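PDB 6KHR: formate-dependent phosphoribosylglycinamide formyltransferase from Mycobacterium tuberculosis H37Rv, which is a member of the ATP-grasp family, with an N-terminal parallel alpha/beta sheet and a large antiparallel sheet in the same chain. Local coordinates for residues A[56-59]-A[60-64]; A[159-162]-A[163-167]; A[294-298]-A[299-303]. All blocks are in the same frame, centred on the assembly; numbering follows the deposited sequence.

Interaction 1 of 3, residues A[56-59]-A[60-64]; sequences DGYV and GAPAH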
ATOM      1  N   ASP A  56       0.246   5.094 -21.743  1.00 83.50           N
ATOM      2  CA  ASP A  56       1.674   4.916 -21.970  1.00 84.90           C
ATOM      3  C   ASP A  56       1.910   4.661 -23.453  1.00 84.53           C
ATOM      4  O   ASP A  56       0.968   4.610 -24.250  1.00 88.66           O
ATOM      5  CB  ASP A  56       2.247   3.793 -21.103  1.00 84.31           C
ATOM      6  CG  ASP A  56       3.724   3.994 -20.803  1.00 86.82           C
ATOM      7  OD1 ASP A  56       4.439   4.504 -21.701  1.00 84.96           O
ATOM      8  OD2 ASP A  56       4.163   3.670 -19.674  1.00 85.86           O
ATOM      9  N   GLY A  57       3.187   4.511 -23.816  1.00 75.92           N
ATOM     10  CA  GLY A  57       3.592   4.273 -25.192  1.00 69.54           C
ATOM     11  C   GLY A  57       3.400   2.860 -25.715  1.00 80.84           C
ATOM     12  O   GLY A  57       2.947   2.687 -26.849  1.00 86.73           O
ATOM     13  N   TYR A  58       3.732   1.845 -24.911  1.00 81.91           N
ATOM     14  CA  TYR A  58       3.724   0.435 -25.299  1.00 78.75           C
ATOM     15  C   TYR A  58       2.519  -0.284 -24.695  1.00 87.75           C
ATOM     16  O   TYR A  58       1.725   0.288 -23.944  1.00 94.60           O
ATOM     17  CB  TYR A  58       5.029  -0.248 -24.883  1.00 69.32           C
ATOM     18  CG  TYR A  58       5.299  -0.230 -23.394  1.00 72.39           C
ATOM     19  CD1 TYR A  58       5.661   0.949 -22.746  1.00 65.62           C
ATOM     20  CD2 TYR A  58       5.211  -1.394 -22.634  1.00 75.75           C
ATOM     21  CE1 TYR A  58       5.917   0.971 -21.384  1.00 66.64           C
ATOM     22  CE2 TYR A  58       5.468  -1.378 -21.262  1.00 72.08           C
ATOM     23  CZ  TYR A  58       5.817  -0.197 -20.647  1.00 72.37           C
ATOM     24  OH  TYR A  58       6.073  -0.169 -19.300  1.00 78.19           O
ATOM     25  N   VAL A  59       2.407  -1.575 -25.006  1.00 86.99           N
ATOM     26  CA  VAL A  59       1.154  -2.303 -24.807  1.00 84.79           C
ATOM     27  C   VAL A  59       1.036  -2.892 -23.406  1.00 91.93           C
ATOM     28  O   VAL A  59      -0.044  -2.866 -22.808  1.00 95.26           O
ATOM     29  CB  VAL A  59       1.024  -3.396 -25.883  1.00 74.54           C
ATOM     30  CG1 VAL A  59      -0.325  -4.074 -25.775  1.00 54.16           C
ATOM     31  CG2 VAL A  59       1.236  -2.799 -27.258  1.00 81.52           C
ATOM     32  N   GLY A  60       2.109  -3.449 -22.859  1.00 98.79           N
ATOM     33  CA  GLY A  60       2.000  -4.073 -21.556  1.00106.36           C
ATOM     34  C   GLY A  60       2.565  -3.236 -20.428  1.00112.27           C
ATOM     35  O   GLY A  60       3.584  -3.599 -19.836  1.00128.40           O
ATOM     36  N   ALA A  61       1.924  -2.126 -20.117  1.00 96.10           N
ATOM     37  CA  ALA A  61       2.626  -1.413 -19.064  1.00 76.76           C
ATOM     38  C   ALA A  61       2.029  -1.753 -17.696  1.00 67.70           C
ATOM     39  O   ALA A  61       0.867  -2.154 -17.607  1.00 64.51           O
ATOM     40  CB  ALA A  61       2.557   0.088 -19.316  1.00 67.86           C
ATOM     41  N   PRO A  62       2.811  -1.622 -16.611  1.00 61.83           N
ATOM     42  CA  PRO A  62       2.339  -2.103 -15.291  1.00 67.24           C
ATOM     43  C   PRO A  62       0.984  -1.578 -14.820  1.00 69.79           C
ATOM     44  O   PRO A  62       0.152  -2.377 -14.369  1.00 70.06           O
ATOM     45  CB  PRO A  62       3.471  -1.667 -14.349  1.00 60.72           C
ATOM     46  CG  PRO A  62       4.690  -1.696 -15.201  1.00 52.80           C
ATOM     47  CD  PRO A  62       4.252  -1.310 -16.599  1.00 54.41           C
ATOM     48  N   ALA A  63       0.737  -0.265 -14.892  1.00 63.11           N
ATOM     49  CA  ALA A  63      -0.551   0.255 -14.431  1.00 66.97           C
ATOM     50  C   ALA A  63      -1.703  -0.094 -15.369  1.00 75.22           C
ATOM     51  O   ALA A  63      -2.865  -0.002 -14.963  1.00 68.92           O
ATOM     52  CB  ALA A  63      -0.473   1.774 -14.228  1.00 57.18           C
ATOM     53  N   HIS A  64      -1.411  -0.494 -16.613  1.00 79.85           N
ATOM     54  CA  HIS A  64      -2.457  -0.968 -17.521  1.00 76.06           C
ATOM     55  C   HIS A  64      -3.230  -2.142 -16.939  1.00 75.90           C
ATOM     56  O   HIS A  64      -4.439  -2.266 -17.183  1.00 80.90           O
ATOM     57  CB  HIS A  64      -1.854  -1.383 -18.866  1.00 68.89           C
ATOM     58  CG  HIS A  64      -1.452  -0.237 -19.737  1.00 73.22           C
ATOM     59  ND1 HIS A  64      -1.407   1.067 -19.287  1.00 76.87           N
ATOM     60  CD2 HIS A  64      -1.080  -0.192 -21.041  1.00 76.47           C
ATOM     61  CE1 HIS A  64      -1.027   1.859 -20.272  1.00 79.08           C
ATOM     62  NE2 HIS A  64      -0.823   1.120 -21.349  1.00 76.24           N
TER

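Interaction 2 of 3, residues A[159-162]-A[163-167]; sequences QAVA and VHAGF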
ATOM      1  N   GLN A 159      38.252  26.741 -19.403  1.00 86.80           N
ATOM      2  CA  GLN A 159      39.587  27.127 -18.953  1.00 91.52           C
ATOM      3  C   GLN A 159      39.510  28.111 -17.793  1.00 78.23           C
ATOM      4  O   GLN A 159      40.149  27.918 -16.752  1.00 84.09           O
ATOM      5  CB  GLN A 159      40.381  27.733 -20.113  1.00103.00           C
ATOM      6  CG  GLN A 159      41.599  26.932 -20.545  1.00108.62           C
ATOM      7  CD  GLN A 159      41.228  25.721 -21.374  1.00112.37           C
ATOM      8  OE1 GLN A 159      40.056  25.491 -21.652  1.00120.18           O
ATOM      9  NE2 GLN A 159      42.225  24.943 -21.780  1.00106.54           N
ATOM     10  N   ALA A 160      38.713  29.165 -17.953  1.00 62.14           N
ATOM     11  CA  ALA A 160      38.567  30.150 -16.890  1.00 57.98           C
ATOM     12  C   ALA A 160      38.066  29.487 -15.615  1.00 61.26           C
ATOM     13  O   ALA A 160      38.691  29.606 -14.554  1.00 63.14           O
ATOM     14  CB  ALA A 160      37.632  31.271 -17.336  1.00 52.69           C
ATOM     15  N   VAL A 161      36.967  28.738 -15.718  1.00 59.89           N
ATOM     16  CA  VAL A 161      36.312  28.196 -14.534  1.00 67.40           C
ATOM     17  C   VAL A 161      37.310  27.411 -13.701  1.00 68.72           C
ATOM     18  O   VAL A 161      37.405  27.592 -12.485  1.00 65.75           O
ATOM     19  CB  VAL A 161      35.095  27.341 -14.935  1.00 59.84           C
ATOM     20  CG1 VAL A 161      34.547  26.588 -13.721  1.00 46.23           C
ATOM     21  CG2 VAL A 161      34.018  28.223 -15.563  1.00 50.09           C
ATOM     22  N   ALA A 162      38.092  26.554 -14.359  1.00 68.21           N
ATOM     23  CA  ALA A 162      39.112  25.785 -13.657  1.00 69.96           C
ATOM     24  C   ALA A 162      40.094  26.705 -12.942  1.00 73.05           C
ATOM     25  O   ALA A 162      40.425  26.477 -11.769  1.00 74.32           O
ATOM     26  CB  ALA A 162      39.834  24.871 -14.637  1.00 78.54           C
ATOM     27  N   VAL A 163      40.559  27.760 -13.623  1.00 66.64           N
ATOM     28  CA  VAL A 163      41.469  28.719 -12.996  1.00 60.66           C
ATOM     29  C   VAL A 163      40.798  29.396 -11.814  1.00 62.23           C
ATOM     30  O   VAL A 163      41.415  29.609 -10.765  1.00 64.19           O
ATOM     31  CB  VAL A 163      41.956  29.757 -14.026  1.00 61.94           C
ATOM     32  CG1 VAL A 163      42.746  30.881 -13.328  1.00 65.13           C
ATOM     33  CG2 VAL A 163      42.783  29.086 -15.110  1.00 55.13           C
ATOM     34  N   HIS A 164      39.538  29.754 -11.982  1.00 61.29           N
ATOM     35  CA  HIS A 164      38.804  30.452 -10.903  1.00 54.49           C
ATOM     36  C   HIS A 164      38.443  29.490  -9.777  1.00 58.08           C
ATOM     37  O   HIS A 164      38.933  29.678  -8.705  1.00 58.50           O
ATOM     38  CB  HIS A 164      37.553  31.079 -11.480  1.00 44.35           C
ATOM     39  CG  HIS A 164      36.678  31.683 -10.449  1.00 55.20           C
ATOM     40  ND1 HIS A 164      37.067  32.739  -9.693  1.00 54.61           N
ATOM     41  CD2 HIS A 164      35.436  31.388 -10.060  1.00 53.97           C
ATOM     42  CE1 HIS A 164      36.109  33.072  -8.882  1.00 52.03           C
ATOM     43  NE2 HIS A 164      35.110  32.267  -9.091  1.00 55.98           N
ATOM     44  N   ALA A 165      37.705  28.444 -10.104  1.00 53.82           N
ATOM     45  CA  ALA A 165      37.118  27.456  -9.174  1.00 63.85           C
ATOM     46  C   ALA A 165      38.128  26.529  -8.522  1.00 76.23           C
ATOM     47  O   ALA A 165      37.958  26.257  -7.360  1.00 80.08           O
ATOM     48  CB  ALA A 165      36.117  26.639  -9.910  1.00 58.05           C
ATOM     49  N   GLY A 166      39.094  26.009  -9.254  1.00 71.98           N
ATOM     50  CA  GLY A 166      40.048  25.103  -8.601  1.00 71.95           C
ATOM     51  C   GLY A 166      39.646  23.665  -8.801  1.00 75.26           C
ATOM     52  O   GLY A 166      38.801  23.436  -9.617  1.00 84.20           O
ATOM     53  N   PHE A 167      40.214  22.720  -8.078  1.00 73.52           N
ATOM     54  CA  PHE A 167      39.822  21.333  -8.403  1.00 74.21           C
ATOM     55  C   PHE A 167      39.332  20.616  -7.154  1.00 74.78           C
ATOM     56  O   PHE A 167      39.683  21.056  -6.086  1.00 78.03           O
ATOM     57  CB  PHE A 167      41.011  20.646  -9.069  1.00 72.81           C
ATOM     58  CG  PHE A 167      41.242  21.108 -10.478  1.00 76.71           C
ATOM     59  CD1 PHE A 167      40.498  20.593 -11.515  1.00 73.87           C
ATOM     60  CD2 PHE A 167      42.195  22.062 -10.763  1.00 80.28           C
ATOM     61  CE1 PHE A 167      40.706  21.025 -12.807  1.00 75.63           C
ATOM     62  CE2 PHE A 167      42.403  22.486 -12.057  1.00 77.22           C
ATOM     63  CZ  PHE A 167      41.660  21.965 -13.076  1.00 77.13           C
TER

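Interaction 3 of 3, residues A[294-298]-A[299-303]; sequences LMING and DEVYF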
ATOM      1  N   LEU A 294      18.450  17.162  -1.587  1.00 44.20           N
ATOM      2  CA  LEU A 294      19.412  17.978  -0.858  1.00 43.79           C
ATOM      3  C   LEU A 294      20.682  17.186  -0.542  1.00 48.57           C
ATOM      4  O   LEU A 294      20.692  15.954  -0.488  1.00 53.48           O
ATOM      5  CB  LEU A 294      18.817  18.530   0.447  1.00 38.24           C
ATOM      6  CG  LEU A 294      17.432  19.152   0.392  1.00 35.45           C
ATOM      7  CD1 LEU A 294      16.980  19.468   1.796  1.00 23.67           C
ATOM      8  CD2 LEU A 294      17.496  20.397  -0.434  1.00 34.12           C
ATOM      9  N   MET A 295      21.757  17.940  -0.347  1.00 46.52           N
ATOM     10  CA  MET A 295      23.062  17.457   0.082  1.00 47.90           C
ATOM     11  C   MET A 295      23.388  18.108   1.414  1.00 36.43           C
ATOM     12  O   MET A 295      23.204  19.311   1.581  1.00 33.86           O
ATOM     13  CB  MET A 295      24.145  17.798  -0.952  1.00 53.60           C
ATOM     14  CG  MET A 295      23.885  17.196  -2.320  1.00 61.64           C
ATOM     15  SD  MET A 295      25.062  17.734  -3.581  1.00 72.05           S
ATOM     16  CE  MET A 295      24.259  19.196  -4.233  1.00 75.56           C
ATOM     17  N   ILE A 296      23.872  17.323   2.363  1.00 32.69           N
ATOM     18  CA  ILE A 296      24.017  17.772   3.742  1.00 39.11           C
ATOM     19  C   ILE A 296      25.412  17.440   4.228  1.00 47.00           C
ATOM     20  O   ILE A 296      25.918  16.336   4.001  1.00 34.03           O
ATOM     21  CB  ILE A 296      22.952  17.142   4.668  1.00 40.85           C
ATOM     22  CG1 ILE A 296      21.563  17.371   4.061  1.00 45.90           C
ATOM     23  CG2 ILE A 296      23.045  17.716   6.108  1.00 28.25           C
ATOM     24  CD1 ILE A 296      20.467  17.479   5.052  1.00 49.85           C
ATOM     25  N   ASN A 297      26.024  18.396   4.889  1.00 48.61           N
ATOM     26  CA  ASN A 297      27.316  18.240   5.515  1.00 40.55           C
ATOM     27  C   ASN A 297      27.208  18.990   6.839  1.00 39.88           C
ATOM     28  O   ASN A 297      27.468  20.180   6.914  1.00 46.43           O
ATOM     29  CB  ASN A 297      28.434  18.776   4.636  1.00 43.55           C
ATOM     30  CG  ASN A 297      29.812  18.392   5.155  1.00 54.52           C
ATOM     31  OD1 ASN A 297      29.946  17.573   6.073  1.00 51.28           O
ATOM     32  ND2 ASN A 297      30.846  18.982   4.569  1.00 63.39           N
ATOM     33  N   GLY A 298      26.765  18.294   7.877  1.00 39.57           N
ATOM     34  CA  GLY A 298      26.594  18.899   9.184  1.00 30.87           C
ATOM     35  C   GLY A 298      25.563  19.998   9.192  1.00 46.63           C
ATOM     36  O   GLY A 298      24.362  19.754   9.189  1.00 57.18           O
ATOM     37  N   ASP A 299      25.995  21.252   9.185  1.00 57.96           N
ATOM     38  CA  ASP A 299      25.067  22.409   9.192  1.00 50.55           C
ATOM     39  C   ASP A 299      24.713  22.862   7.782  1.00 44.07           C
ATOM     40  O   ASP A 299      23.774  23.576   7.674  1.00 41.38           O
ATOM     41  CB  ASP A 299      25.772  23.710   9.558  1.00 72.97           C
ATOM     42  CG  ASP A 299      26.377  23.782  10.928  1.00100.30           C
ATOM     43  OD1 ASP A 299      27.216  22.977  11.212  1.00111.67           O
ATOM     44  OD2 ASP A 299      26.025  24.662  11.660  1.00107.02           O
ATOM     45  N   GLU A 300      25.498  22.526   6.770  1.00 38.17           N
ATOM     46  CA  GLU A 300      25.209  23.081   5.437  1.00 43.74           C
ATOM     47  C   GLU A 300      24.248  22.231   4.639  1.00 39.58           C
ATOM     48  O   GLU A 300      24.448  21.070   4.598  1.00 40.85           O
ATOM     49  CB  GLU A 300      26.527  23.243   4.702  1.00 44.59           C
ATOM     50  CG  GLU A 300      27.602  23.769   5.595  1.00 54.91           C
ATOM     51  CD  GLU A 300      27.425  25.242   5.879  1.00 60.97           C
ATOM     52  OE1 GLU A 300      28.275  25.827   6.524  1.00 56.32           O
ATOM     53  OE2 GLU A 300      26.436  25.777   5.428  1.00 53.02           O
ATOM     54  N   VAL A 301      23.280  22.873   3.996  1.00 45.98           N
ATOM     55  CA  VAL A 301      22.323  22.180   3.156  1.00 50.64           C
ATOM     56  C   VAL A 301      22.376  22.799   1.772  1.00 42.74           C
ATOM     57  O   VAL A 301      22.391  24.029   1.636  1.00 42.89           O
ATOM     58  CB  VAL A 301      20.910  22.239   3.751  1.00 37.86           C
ATOM     59  CG1 VAL A 301      19.923  21.479   2.863  1.00 42.86           C
ATOM     60  CG2 VAL A 301      20.942  21.655   5.169  1.00 31.62           C
ATOM     61  N   TYR A 302      22.451  21.948   0.756  1.00 23.89           N
ATOM     62  CA  TYR A 302      22.509  22.374  -0.628  1.00 32.01           C
ATOM     63  C   TYR A 302      21.313  21.825  -1.382  1.00 31.40           C
ATOM     64  O   TYR A 302      20.931  20.664  -1.219  1.00 40.32           O
ATOM     65  CB  TYR A 302      23.784  21.907  -1.311  1.00 27.78           C
ATOM     66  CG  TYR A 302      25.049  22.381  -0.650  1.00 44.26           C
ATOM     67  CD1 TYR A 302      25.637  21.650   0.380  1.00 55.18           C
ATOM     68  CD2 TYR A 302      25.672  23.537  -1.061  1.00 54.41           C
ATOM     69  CE1 TYR A 302      26.814  22.072   0.979  1.00 59.08           C
ATOM     70  CE2 TYR A 302      26.843  23.970  -0.472  1.00 59.77           C
ATOM     71  CZ  TYR A 302      27.415  23.233   0.547  1.00 65.57           C
ATOM     72  OH  TYR A 302      28.585  23.669   1.128  1.00 71.70           O
ATOM     73  N   PHE A 303      20.725  22.677  -2.195  1.00 41.73           N
ATOM     74  CA  PHE A 303      19.741  22.232  -3.161  1.00 42.37           C
ATOM     75  C   PHE A 303      20.431  21.468  -4.283  1.00 39.59           C
ATOM     76  O   PHE A 303      21.400  21.958  -4.862  1.00 51.54           O
ATOM     77  CB  PHE A 303      18.987  23.435  -3.721  1.00 47.84           C
ATOM     78  CG  PHE A 303      18.036  23.071  -4.793  1.00 46.83           C
ATOM     79  CD1 PHE A 303      16.815  22.474  -4.470  1.00 42.18           C
ATOM     80  CD2 PHE A 303      18.367  23.273  -6.127  1.00 34.15           C
ATOM     81  CE1 PHE A 303      15.915  22.124  -5.459  1.00 32.92           C
ATOM     82  CE2 PHE A 303      17.487  22.921  -7.123  1.00 38.78           C
ATOM     83  CZ  PHE A 303      16.245  22.351  -6.791  1.00 33.41           C
TER

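Interaction 1 of 3, residues A[56-59]-A[60-64]
Y58 leans its ring onto A61 in the loop that carries the chain from strand 51-56 to helix 62-66, a strand-to-helix connection of the N-terminal parallel alpha/beta sheet. The first torsion of Y58 (chi1 60°) sets CG between the backbone N and the carbonyl carbon, and this folds the ring forward over the residues that follow, beside G60 and A61. Its CZ comes to 3.5 Å from A61 CB, and its OH stands 3.5 Å from P62 CD; the tyrosine side chain and the proline ring cross at about a right angle. A long aromatic group suits this place because it can bridge three successive residues: the ring lies along the G60 backbone, and A61 offers one small methyl.

That methyl is shared. A61 CB also sits over the centre of one face of the H64 imidazole, 3.9 Å above its plane, so it is wedged between two rings. H64 has CG anti to its carbonyl carbon (chi1 -75°), which turns the imidazole back toward D56 and V59, with V59 O and D56 N both near the ring plane at its edge. D56 CB meets H64 CE1 at 3.9 Å. The D56 carboxylate is held by both oxygens: OD1 takes the N-H of G57, and OD2 that of S34, in the loop after strand 28-32, which links the two connections. The same OD2 lies 3.9 Å from A61 CB.

P62 suits the start of a helical stretch, where its missing N-H costs little, and it touches E36 of helix 36-47. Backbone bonding here is weak: A61 N reaches V59 O at 3.4 Å, while H64 CD2 approaches the same V59 O to 3.4 Å.

Interaction 2 of 3, residues A[159-162]-A[163-167]
H164 N gives its hydrogen to A160 O at 2.7 Å, the N-H...O angle being 159°, and it is one of four successive bonds that each span four residues. V163 N reaches Q159 O at 3.2 Å, and A165 N is bonded in the same way to V161 O. The last of the series, G166 N to A162 O, measures 2.9 Å but is less regular: the donor is tilted 33° from the carbonyl plane, as the chain begins to leave the spiral.

This is the final turn of helix 155-165, which follows strand 149-152 within the ATP-grasp domain and rests on it. G166 ends the helix with a positive phi of 96°, a backbone shape in which a beta carbon would press on the preceding carbonyl oxygen; lacking one, glycine fits and lets the chain swing away.

The turn brings F167 back along the helix. With CG anti to the carbonyl carbon, the ring swings back toward the helix, and CZ reaches A162 CB at 3.8 Å, the methyl lying oblique to the ring. Farther round, V161 and A165 stand one turn apart, with V161 CG1 4.1 Å from A165 CB; both also touch W150 of strand 149-152, so small and branched apolar residues suit this face. H164 touches W150 too, and its ND1 is hydrogen-bonded to Q204 OE1. On the more exposed flank, V163 rests CG2 beside Q159 O.

Interaction 3 of 3, residues A[294-298]-A[299-303]
L294 and V301 meet on the buried face of a beta hairpin, where CD1 of the leucine approaches CG1 of the valine to 3.7 Å. Strands 288-297 and 300-307 run antiparallel, joined by a type II' turn from N297 to E300 with only G298 and D299 between them. The leucine has CG beside its backbone N (chi1 -47°), which leads the branch across to V301, and the two side chains cross obliquely. I296 adds a looser touch, CD1 to V301 CG2 at 4.2 Å. Helix 267-284 covers this face: I276 packs on both L294 and V301, so branched apolar residues suit these buried positions.

The other face is partly exposed. There M295 bends at its last torsion (chi3 -90°) and brings the methyl CE to Y302 CB at 4.0 Å, the two chains crossing at about a right angle; the phenol itself lies farther out, with M295 O near its ring plane at the edge. Beyond them N297 turns its ND2 to E221 OE1, and the end of E300 leads away from the partner strand, as suits a charged group on the surface.

G298 takes the first inner corner of the turn with a positive phi, a shape easy for a residue without a beta carbon. Four backbone bonds join the strands here, two in each of the pairs M295–Y302 and N297–E300. M295 N and Y302 O pair at 3.0 Å; at the tip E300 N meets N297 O at 3.1 Å, 52° out of the carbonyl plane. The chemistry thus divides the work: these pairs bond within the hairpin, while L294 and I296 turn their backbones to strand 224-235 and its approach. L294, I296 and V301 make one face apolar; the other mixes M295 and Y302 with polar N297 and E300 toward the turn.

Along the chain the three contacts come in series; none nests in or crosses another. Interaction 1 closes the loop between a strand and a helix of the N-terminal parallel sheet. Interaction 2, about 47 Å away between centres, finishes helix 155-165, beside the small three-stranded antiparallel sheet. Interaction 3 closes the hairpin at the edge of the eight-stranded antiparallel sheet, on the opposite side of the chain's centre from interaction 1. Both later contacts belong to the ATP-grasp domain, yet they do not touch, their nearest atoms being about 13 Å apart. Each therefore joins its own neighbouring elements: strand to helix, helix to outgoing loop, and strand to strand.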